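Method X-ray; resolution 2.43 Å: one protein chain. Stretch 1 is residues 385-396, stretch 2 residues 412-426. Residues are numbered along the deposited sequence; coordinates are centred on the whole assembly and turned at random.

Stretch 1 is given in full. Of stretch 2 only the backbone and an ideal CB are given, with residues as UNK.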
ATOM      1  N   ASN A 385     -18.957  23.867   7.684  1.00 49.07           N
ATOM      2  CA  ASN A 385     -19.697  22.826   6.986  1.00 41.68           C
ATOM      3  C   ASN A 385     -18.805  21.936   6.139  1.00 40.61           C
ATOM      4  O   ASN A 385     -19.321  21.077   5.419  1.00 40.23           O
ATOM      5  CB  ASN A 385     -20.792  23.442   6.116  1.00 42.65           C
ATOM      6  CG  ASN A 385     -22.005  23.859   6.925  1.00 49.31           C
ATOM      7  OD1 ASN A 385     -22.673  23.021   7.528  1.00 48.68           O
ATOM      8  ND2 ASN A 385     -22.285  25.158   6.955  1.00 44.85           N
ATOM      9  N   TYR A 386     -17.487  22.106   6.214  1.00 41.49           N
ATOM     10  CA  TYR A 386     -16.551  21.309   5.434  1.00 39.72           C
ATOM     11  C   TYR A 386     -15.946  20.199   6.285  1.00 41.47           C
ATOM     12  O   TYR A 386     -15.624  20.402   7.459  1.00 43.50           O
ATOM     13  CB  TYR A 386     -15.423  22.176   4.858  1.00 41.17           C
ATOM     14  CG  TYR A 386     -14.404  21.357   4.093  1.00 40.32           C
ATOM     15  CD1 TYR A 386     -14.555  21.128   2.732  1.00 40.83           C
ATOM     16  CD2 TYR A 386     -13.311  20.788   4.734  1.00 38.04           C
ATOM     17  CE1 TYR A 386     -13.643  20.361   2.029  1.00 39.05           C
ATOM     18  CE2 TYR A 386     -12.402  20.018   4.042  1.00 39.06           C
ATOM     19  CZ  TYR A 386     -12.569  19.810   2.689  1.00 37.88           C
ATOM     20  OH  TYR A 386     -11.657  19.041   2.003  1.00 39.12           O
ATOM     21  N   ALA A 387     -15.778  19.026   5.676  1.00 41.29           N
ATOM     22  CA  ALA A 387     -14.975  17.953   6.244  1.00 39.86           C
ATOM     23  C   ALA A 387     -14.301  17.220   5.096  1.00 41.60           C
ATOM     24  O   ALA A 387     -14.904  17.049   4.037  1.00 42.82           O
ATOM     25  CB  ALA A 387     -15.818  16.982   7.076  1.00 36.66           C
ATOM     26  N   ASP A 388     -13.051  16.797   5.303  1.00 41.31           N
ATOM     27  CA  ASP A 388     -12.323  16.118   4.233  1.00 37.75           C
ATOM     28  C   ASP A 388     -13.068  14.873   3.755  1.00 39.18           C
ATOM     29  O   ASP A 388     -13.156  14.623   2.548  1.00 38.94           O
ATOM     30  CB  ASP A 388     -10.909  15.755   4.695  1.00 37.56           C
ATOM     31  CG  ASP A 388     -10.003  16.972   4.828  1.00 38.80           C
ATOM     32  OD1 ASP A 388      -9.961  17.801   3.894  1.00 39.18           O
ATOM     33  OD2 ASP A 388      -9.324  17.097   5.870  1.00 39.30           O
ATOM     34  N   VAL A 389     -13.623  14.093   4.682  1.00 40.67           N
ATOM     35  CA  VAL A 389     -14.345  12.858   4.373  1.00 38.63           C
ATOM     36  C   VAL A 389     -15.723  12.955   5.023  1.00 39.19           C
ATOM     37  O   VAL A 389     -15.827  12.974   6.255  1.00 41.70           O
ATOM     38  CB  VAL A 389     -13.595  11.611   4.866  1.00 40.21           C
ATOM     39  CG1 VAL A 389     -14.331  10.338   4.465  1.00 38.76           C
ATOM     40  CG2 VAL A 389     -12.154  11.603   4.350  1.00 33.52           C
ATOM     41  N   LYS A 390     -16.774  13.010   4.209  1.00 42.27           N
ATOM     42  CA  LYS A 390     -18.141  13.197   4.691  1.00 43.04           C
ATOM     43  C   LYS A 390     -18.929  11.896   4.602  1.00 41.83           C
ATOM     44  O   LYS A 390     -18.954  11.248   3.547  1.00 39.89           O
ATOM     45  CB  LYS A 390     -18.863  14.288   3.899  1.00 41.26           C
ATOM     46  CG  LYS A 390     -18.851  15.635   4.582  1.00 42.66           C
ATOM     47  CD  LYS A 390     -19.696  16.650   3.841  1.00 42.77           C
ATOM     48  CE  LYS A 390     -19.519  18.026   4.454  1.00 41.13           C
ATOM     49  NZ  LYS A 390     -20.129  19.086   3.625  1.00 43.91           N
ATOM     50  N   PHE A 391     -19.589  11.536   5.700  1.00 40.07           N
ATOM     51  CA  PHE A 391     -20.401  10.328   5.775  1.00 40.00           C
ATOM     52  C   PHE A 391     -21.185  10.353   7.083  1.00 42.68           C
ATOM     53  O   PHE A 391     -20.906  11.149   7.985  1.00 41.67           O
ATOM     54  CB  PHE A 391     -19.542   9.061   5.681  1.00 39.79           C
ATOM     55  CG  PHE A 391     -18.543   8.913   6.798  1.00 38.51           C
ATOM     56  CD1 PHE A 391     -17.284   9.479   6.700  1.00 42.04           C
ATOM     57  CD2 PHE A 391     -18.863   8.198   7.943  1.00 40.21           C
ATOM     58  CE1 PHE A 391     -16.362   9.338   7.729  1.00 43.57           C
ATOM     59  CE2 PHE A 391     -17.948   8.055   8.973  1.00 35.04           C
ATOM     60  CZ  PHE A 391     -16.697   8.624   8.865  1.00 40.07           C
ATOM     61  N   THR A 392     -22.174   9.466   7.173  1.00 41.96           N
ATOM     62  CA  THR A 392     -22.924   9.240   8.403  1.00 41.38           C
ATOM     63  C   THR A 392     -22.753   7.783   8.809  1.00 42.96           C
ATOM     64  O   THR A 392     -23.055   6.876   8.025  1.00 45.84           O
ATOM     65  CB  THR A 392     -24.404   9.581   8.222  1.00 42.65           C
ATOM     66  OG1 THR A 392     -24.530  10.863   7.595  1.00 45.52           O
ATOM     67  CG2 THR A 392     -25.114   9.608   9.562  1.00 39.61           C
ATOM     68  N   ALA A 393     -22.251   7.562  10.020  1.00 41.70           N
ATOM     69  CA  ALA A 393     -22.089   6.223  10.566  1.00 44.72           C
ATOM     70  C   ALA A 393     -23.383   5.753  11.223  1.00 44.17           C
ATOM     71  O   ALA A 393     -24.251   6.551  11.585  1.00 43.52           O
ATOM     72  CB  ALA A 393     -20.939   6.184  11.579  1.00 43.77           C
ATOM     73  N   SER A 394     -23.506   4.438  11.373  1.00 43.26           N
ATOM     74  CA  SER A 394     -24.683   3.822  11.989  1.00 43.17           C
ATOM     75  C   SER A 394     -24.356   3.552  13.456  1.00 45.10           C
ATOM     76  O   SER A 394     -23.830   2.497  13.811  1.00 48.57           O
ATOM     77  CB  SER A 394     -25.071   2.548  11.248  1.00 43.43           C
ATOM     78  OG  SER A 394     -26.056   1.822  11.962  1.00 50.44           O
ATOM     79  N   LEU A 395     -24.677   4.517  14.320  1.00 41.72           N
ATOM     80  CA  LEU A 395     -24.274   4.452  15.719  1.00 43.82           C
ATOM     81  C   LEU A 395     -25.457   4.386  16.682  1.00 46.35           C
ATOM     82  O   LEU A 395     -25.277   4.625  17.880  1.00 45.73           O
ATOM     83  CB  LEU A 395     -23.384   5.645  16.069  1.00 46.16           C
ATOM     84  CG  LEU A 395     -22.050   5.733  15.328  1.00 42.72           C
ATOM     85  CD1 LEU A 395     -21.452   7.117  15.501  1.00 38.41           C
ATOM     86  CD2 LEU A 395     -21.099   4.664  15.832  1.00 40.90           C
ATOM     87  N   SER A 396     -26.659   4.055  16.197  1.00 44.63           N
ATOM     88  CA  SER A 396     -27.812   4.011  17.095  1.00 45.31           C
ATOM     89  C   SER A 396     -27.727   2.842  18.073  1.00 43.99           C
ATOM     90  O   SER A 396     -28.319   2.900  19.156  1.00 46.50           O
ATOM     91  CB  SER A 396     -29.111   3.944  16.291  1.00 43.17           C
ATOM     92  OG  SER A 396     -29.339   2.639  15.790  1.00 54.11           O
ATOM     93  N   UNK A 412      -2.901  13.979   7.789  1.00 39.55           N
ATOM     94  CA  UNK A 412      -2.574  15.379   8.037  1.00 40.32           C
ATOM     95  C   UNK A 412      -3.582  16.257   7.314  1.00 41.38           C
ATOM     96  O   UNK A 412      -3.760  16.127   6.098  1.00 40.69           O
ATOM     97  CB  UNK A 412      -1.148  15.703   7.586  1.00 40.32           C
ATOM     98  N   UNK A 413      -4.217  17.163   8.053  1.00 41.23           N
ATOM     99  CA  UNK A 413      -5.143  18.116   7.463  1.00 41.19           C
ATOM    100  C   UNK A 413      -4.898  19.494   8.063  1.00 42.15           C
ATOM    101  O   UNK A 413      -4.297  19.634   9.130  1.00 44.05           O
ATOM    102  CB  UNK A 413      -6.593  17.678   7.681  1.00 41.19           C
ATOM    103  N   UNK A 414      -5.353  20.518   7.339  1.00 39.51           N
ATOM    104  CA  UNK A 414      -5.436  21.872   7.869  1.00 39.68           C
ATOM    105  C   UNK A 414      -6.803  22.473   7.578  1.00 42.54           C
ATOM    106  O   UNK A 414      -6.963  23.697   7.610  1.00 39.62           O
ATOM    107  CB  UNK A 414      -4.331  22.751   7.279  1.00 39.68           C
ATOM    108  N   UNK A 415      -7.784  21.629   7.282  1.00 37.35           N
ATOM    109  CA  UNK A 415      -9.143  22.062   7.029  1.00 37.74           C
ATOM    110  C   UNK A 415      -9.895  22.172   8.352  1.00 46.46           C
ATOM    111  O   UNK A 415      -9.375  21.848   9.423  1.00 37.44           O
ATOM    112  CB  UNK A 415      -9.852  21.098   6.076  1.00 37.74           C
ATOM    113  N   UNK A 416     -11.140  22.644   8.286  1.00 43.14           N
ATOM    114  CA  UNK A 416     -11.936  22.737   9.501  1.00 41.01           C
ATOM    115  C   UNK A 416     -12.105  21.369  10.150  1.00 42.64           C
ATOM    116  O   UNK A 416     -11.951  21.227  11.370  1.00 37.39           O
ATOM    117  CB  UNK A 416     -13.304  23.350   9.196  1.00 41.01           C
ATOM    118  N   UNK A 417     -12.393  20.346   9.349  1.00 37.13           N
ATOM    119  CA  UNK A 417     -12.569  19.001   9.869  1.00 36.46           C
ATOM    120  C   UNK A 417     -11.996  17.992   8.886  1.00 44.34           C
ATOM    121  O   UNK A 417     -11.971  18.219   7.672  1.00 36.16           O
ATOM    122  CB  UNK A 417     -14.046  18.711  10.142  1.00 36.46           C
ATOM    123  N   UNK A 418     -11.548  16.867   9.427  1.00 43.14           N
ATOM    124  CA  UNK A 418     -11.078  15.772   8.596  1.00 43.84           C
ATOM    125  C   UNK A 418     -12.219  14.807   8.267  1.00 43.07           C
ATOM    126  O   UNK A 418     -12.208  14.165   7.213  1.00 42.60           O
ATOM    127  CB  UNK A 418      -9.937  15.029   9.294  1.00 43.84           C
ATOM    128  N   UNK A 419     -13.202  14.716   9.165  1.00 38.88           N
ATOM    129  CA  UNK A 419     -14.348  13.842   8.958  1.00 37.88           C
ATOM    130  C   UNK A 419     -15.571  14.447   9.636  1.00 40.33           C
ATOM    131  O   UNK A 419     -15.465  15.360  10.460  1.00 35.57           O
ATOM    132  CB  UNK A 419     -14.069  12.436   9.494  1.00 37.88           C
ATOM    133  N   UNK A 420     -16.743  13.931   9.266  1.00 40.52           N
ATOM    134  CA  UNK A 420     -17.987  14.377   9.883  1.00 43.66           C
ATOM    135  C   UNK A 420     -17.945  14.129  11.385  1.00 46.82           C
ATOM    136  O   UNK A 420     -17.618  13.027  11.835  1.00 47.14           O
ATOM    137  CB  UNK A 420     -19.188  13.665   9.257  1.00 43.66           C
ATOM    138  N   UNK A 421     -18.283  15.160  12.158  1.00 49.73           N
ATOM    139  CA  UNK A 421     -18.170  15.081  13.609  1.00 48.71           C
ATOM    140  C   UNK A 421     -18.998  13.924  14.158  1.00 46.04           C
ATOM    141  O   UNK A 421     -20.121  13.673  13.711  1.00 42.88           O
ATOM    142  CB  UNK A 421     -18.611  16.398  14.251  1.00 48.71           C
ATOM    143  N   UNK A 422     -18.417  13.202  15.117  1.00 45.20           N
ATOM    144  CA  UNK A 422     -19.096  12.137  15.823  1.00 40.63           C
ATOM    145  C   UNK A 422     -19.281  10.844  15.059  1.00 42.86           C
ATOM    146  O   UNK A 422     -19.877   9.910  15.606  1.00 46.35           O
ATOM    147  CB  UNK A 422     -20.471  12.640  16.267  1.00 40.63           C
ATOM    148  N   UNK A 423     -18.795  10.748  13.824  1.00 41.34           N
ATOM    149  CA  UNK A 423     -19.022   9.571  12.996  1.00 39.96           C
ATOM    150  C   UNK A 423     -17.838   8.615  12.978  1.00 40.48           C
ATOM    151  O   UNK A 423     -17.903   7.582  12.305  1.00 39.99           O
ATOM    152  CB  UNK A 423     -19.349  10.003  11.565  1.00 39.96           C
ATOM    153  N   UNK A 424     -16.763   8.936  13.692  1.00 42.11           N
ATOM    154  CA  UNK A 424     -15.563   8.113  13.754  1.00 33.47           C
ATOM    155  C   UNK A 424     -15.325   7.730  15.205  1.00 41.82           C
ATOM    156  O   UNK A 424     -15.459   8.561  16.111  1.00 38.63           O
ATOM    157  CB  UNK A 424     -14.352   8.844  13.170  1.00 33.47           C
ATOM    158  N   UNK A 425     -14.971   6.467  15.423  1.00 43.73           N
ATOM    159  CA  UNK A 425     -14.766   5.933  16.757  1.00 44.10           C
ATOM    160  C   UNK A 425     -13.285   5.739  17.073  1.00 41.57           C
ATOM    161  O   UNK A 425     -12.841   6.066  18.176  1.00 41.66           O
ATOM    162  CB  UNK A 425     -15.512   4.605  16.908  1.00 44.10           C
ATOM    163  N   UNK A 426     -12.500   5.234  16.126  1.00 38.75           N
ATOM    164  CA  UNK A 426     -11.084   4.957  16.346  1.00 38.20           C
ATOM    165  C   UNK A 426     -10.240   5.814  15.416  1.00 36.74           C
ATOM    166  O   UNK A 426     -10.429   5.780  14.195  1.00 37.73           O
ATOM    167  CB  UNK A 426     -10.779   3.473  16.132  1.00 38.20           C
TER

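Position 412 has an ideal CB that points away from stretch 1 and finds none of its atoms within 5.5 Å, so the contact sets no preference; the residue is Trp-412. At 413 the CB points toward stretch 1 and lies 3.3 Å from Asp-388 OD2. A carboxylate this close asks for a short donor, and serine or threonine would suit, as would a small neutral residue. Thr-413 takes the role: its OG1 donates to Asp-388 OD2 at 2.5 Å, a short hydrogen bond, and also accepts from the backbone N of position 415.

Position 414 turns away from stretch 1 into open space as far as this contact goes, and holds Asn-414. Position 415 is the opposite case. Its CB points toward stretch 1 and sits 3.4 Å from Tyr-386 CE2, already tight, which favours alanine or glycine; Ala-415 places its methyl against Tyr-386 CE2.

The CB at 416 points toward stretch 1, but its nearest atom there is Tyr-386 O at 4.1 Å, and many side chains would fit. Tyr-416 presents its ring edge to that carbonyl. At 417 the extended backbone brings CB to 3.5 Å from Tyr-386 O and 3.9 Å from Ala-387 CB, sideways to stretch 1, so a chain that can lead outward is suitable. Arg-417 does so, and one water joins the two stretches, donating to Tyr-386 O and accepting from Arg-417 NH1. Its backbone O receives Asp-388 N at 3.0 Å, a bond available to any residue.

Positions 418 and 419 both direct CB away overall while touching stretch 1, and their backbones do much of the work. At 418, O accepts from Val-389 N at 2.9 Å; an unbranched apolar chain could run outward past Asp-388, and selenomethionine Met-418 does. At 419, whose backbone forms a single bridge with Val-389, CB lies 4.2 Å from Phe-391 CE1, so apolar or aromatic groups suit; Trp-419 meets that ring through its CB.

Position 420 points toward stretch 1, with its CB 3.3 Å from Phe-391 O and the Phe-391 amide nearby. A small polar side chain is favoured. Ser-420 OG accepts from Phe-391 N at 3.3 Å, while its own backbone N gives a hydrogen bond to Val-389 O.

A type II turn follows from 420 to 423. Position 421 faces away and is unconstrained by stretch 1; Glu-421 forms a charge-only salt bridge with Arg-417. At 422 the positive phi of 75° favours glycine, and Gly-422 is found, its O 3.2 Å from Leu-395 CD1.

At 423 the CB points toward stretch 1, 3.5 Å from Phe-391 CE2 and 4.1 Å from Ala-393 N, a donor within reach of a side-chain acceptor: Asn, Asp, Gln or Glu could serve. Gln-423 OE1 accepts from Ala-393 N at 2.8 Å, and NE2 donates to Glu-421 O.

Position 424 points away, yet an apolar branch can reach Phe-391; Val-424 CG2 meets the ring edge at CZ, 3.6 Å away. At 425 the CB points sideways with nothing of stretch 1 within 5.5 Å, so many side chains would do, an apolar one reaching toward Leu-395; Val-425 touches it loosely. Position 426 is out of reach and holds Thr-426.

Stretch 2 (412-426) WTNAYRMWSEGQVVT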
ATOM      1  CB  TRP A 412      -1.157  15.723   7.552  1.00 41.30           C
ATOM      2  CG  TRP A 412      -0.667  17.085   7.969  1.00 41.28           C
ATOM      3  CD1 TRP A 412       0.215  17.361   8.974  1.00 42.40           C
ATOM      4  CD2 TRP A 412      -1.021  18.352   7.388  1.00 41.47           C
ATOM      5  NE1 TRP A 412       0.427  18.715   9.059  1.00 44.54           N
ATOM      6  CE2 TRP A 412      -0.318  19.346   8.099  1.00 41.31           C
ATOM      7  CE3 TRP A 412      -1.866  18.742   6.343  1.00 36.14           C
ATOM      8  CZ2 TRP A 412      -0.433  20.703   7.797  1.00 39.60           C
ATOM      9  CZ3 TRP A 412      -1.986  20.090   6.049  1.00 36.79           C
ATOM     10  CH2 TRP A 412      -1.272  21.055   6.773  1.00 38.73           C
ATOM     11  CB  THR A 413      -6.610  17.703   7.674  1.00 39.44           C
ATOM     12  OG1 THR A 413      -7.460  18.490   6.830  1.00 41.46           O
ATOM     13  CG2 THR A 413      -7.028  17.900   9.133  1.00 37.32           C
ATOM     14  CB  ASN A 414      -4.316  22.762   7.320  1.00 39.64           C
ATOM     15  CG  ASN A 414      -4.397  22.958   5.812  1.00 42.62           C
ATOM     16  OD1 ASN A 414      -5.170  22.298   5.118  1.00 42.37           O
ATOM     17  ND2 ASN A 414      -3.576  23.865   5.299  1.00 38.82           N
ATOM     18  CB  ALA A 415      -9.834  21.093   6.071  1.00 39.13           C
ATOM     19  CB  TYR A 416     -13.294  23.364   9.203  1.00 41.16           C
ATOM     20  CG  TYR A 416     -14.014  23.769  10.461  1.00 44.62           C
ATOM     21  CD1 TYR A 416     -13.640  24.910  11.156  1.00 47.61           C
ATOM     22  CD2 TYR A 416     -15.050  23.000  10.970  1.00 43.57           C
ATOM     23  CE1 TYR A 416     -14.286  25.282  12.321  1.00 46.92           C
ATOM     24  CE2 TYR A 416     -15.701  23.364  12.137  1.00 44.96           C
ATOM     25  CZ  TYR A 416     -15.312  24.506  12.806  1.00 47.21           C
ATOM     26  OH  TYR A 416     -15.954  24.879  13.961  1.00 52.61           O
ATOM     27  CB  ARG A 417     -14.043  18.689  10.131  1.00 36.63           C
ATOM     28  CG  ARG A 417     -14.523  19.095  11.517  1.00 48.03           C
ATOM     29  CD  ARG A 417     -15.888  18.498  11.815  1.00 47.63           C
ATOM     30  NE  ARG A 417     -16.356  18.853  13.147  1.00 49.04           N
ATOM     31  CZ  ARG A 417     -17.156  19.880  13.412  1.00 50.62           C
ATOM     32  NH1 ARG A 417     -17.588  20.662  12.428  1.00 54.52           N
ATOM     33  NH2 ARG A 417     -17.525  20.122  14.659  1.00 44.19           N
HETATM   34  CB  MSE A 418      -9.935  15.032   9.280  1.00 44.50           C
HETATM   35  CG  MSE A 418      -9.160  14.132   8.333  1.00 50.34           C
HETATM   36 SE   MSE A 418      -7.880  13.005   9.266  1.00 48.72          SE
HETATM   37  CE  MSE A 418      -6.622  14.390   9.831  1.00 51.17           C
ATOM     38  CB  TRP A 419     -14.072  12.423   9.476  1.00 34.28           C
ATOM     39  CG  TRP A 419     -13.776  12.343  10.945  1.00 38.53           C
ATOM     40  CD1 TRP A 419     -14.682  12.372  11.966  1.00 39.70           C
ATOM     41  CD2 TRP A 419     -12.487  12.214  11.560  1.00 37.63           C
ATOM     42  NE1 TRP A 419     -14.039  12.269  13.172  1.00 41.54           N
ATOM     43  CE2 TRP A 419     -12.690  12.173  12.952  1.00 38.81           C
ATOM     44  CE3 TRP A 419     -11.183  12.132  11.067  1.00 36.96           C
ATOM     45  CZ2 TRP A 419     -11.638  12.053  13.857  1.00 38.36           C
ATOM     46  CZ3 TRP A 419     -10.141  12.017  11.966  1.00 35.65           C
ATOM     47  CH2 TRP A 419     -10.375  11.975  13.344  1.00 37.91           C
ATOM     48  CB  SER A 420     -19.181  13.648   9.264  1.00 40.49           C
ATOM     49  OG  SER A 420     -19.307  13.927   7.884  1.00 39.70           O
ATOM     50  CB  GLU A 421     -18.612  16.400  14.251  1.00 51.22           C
ATOM     51  CG  GLU A 421     -20.054  16.796  13.950  1.00 59.41           C
ATOM     52  CD  GLU A 421     -20.163  17.921  12.930  1.00 67.75           C
ATOM     53  OE1 GLU A 421     -20.575  19.036  13.320  1.00 72.56           O
ATOM     54  OE2 GLU A 421     -19.840  17.690  11.741  1.00 66.18           O
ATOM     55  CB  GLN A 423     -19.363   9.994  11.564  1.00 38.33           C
ATOM     56  CG  GLN A 423     -20.508  10.981  11.466  1.00 40.06           C
ATOM     57  CD  GLN A 423     -21.726  10.548  12.260  1.00 41.31           C
ATOM     58  OE1 GLN A 423     -22.396   9.574  11.912  1.00 42.89           O
ATOM     59  NE2 GLN A 423     -22.024  11.279  13.330  1.00 36.60           N
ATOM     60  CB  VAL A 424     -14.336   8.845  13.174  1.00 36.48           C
ATOM     61  CG1 VAL A 424     -13.049   8.147  13.583  1.00 32.89           C
ATOM     62  CG2 VAL A 424     -14.443   8.934  11.663  1.00 34.37           C
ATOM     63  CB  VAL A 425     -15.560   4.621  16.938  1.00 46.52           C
ATOM     64  CG1 VAL A 425     -14.907   3.733  17.955  1.00 52.05           C
ATOM     65  CG2 VAL A 425     -16.990   4.942  17.370  1.00 45.07           C
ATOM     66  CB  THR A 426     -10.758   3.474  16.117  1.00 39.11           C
ATOM     67  OG1 THR A 426     -11.628   2.654  16.912  1.00 36.67           O
ATOM     68  CG2 THR A 426      -9.308   3.184  16.484  1.00 31.99           C
TER
HETATM   69  O   HOH W   1     -17.663  20.365   9.388  1.00 45.92           O
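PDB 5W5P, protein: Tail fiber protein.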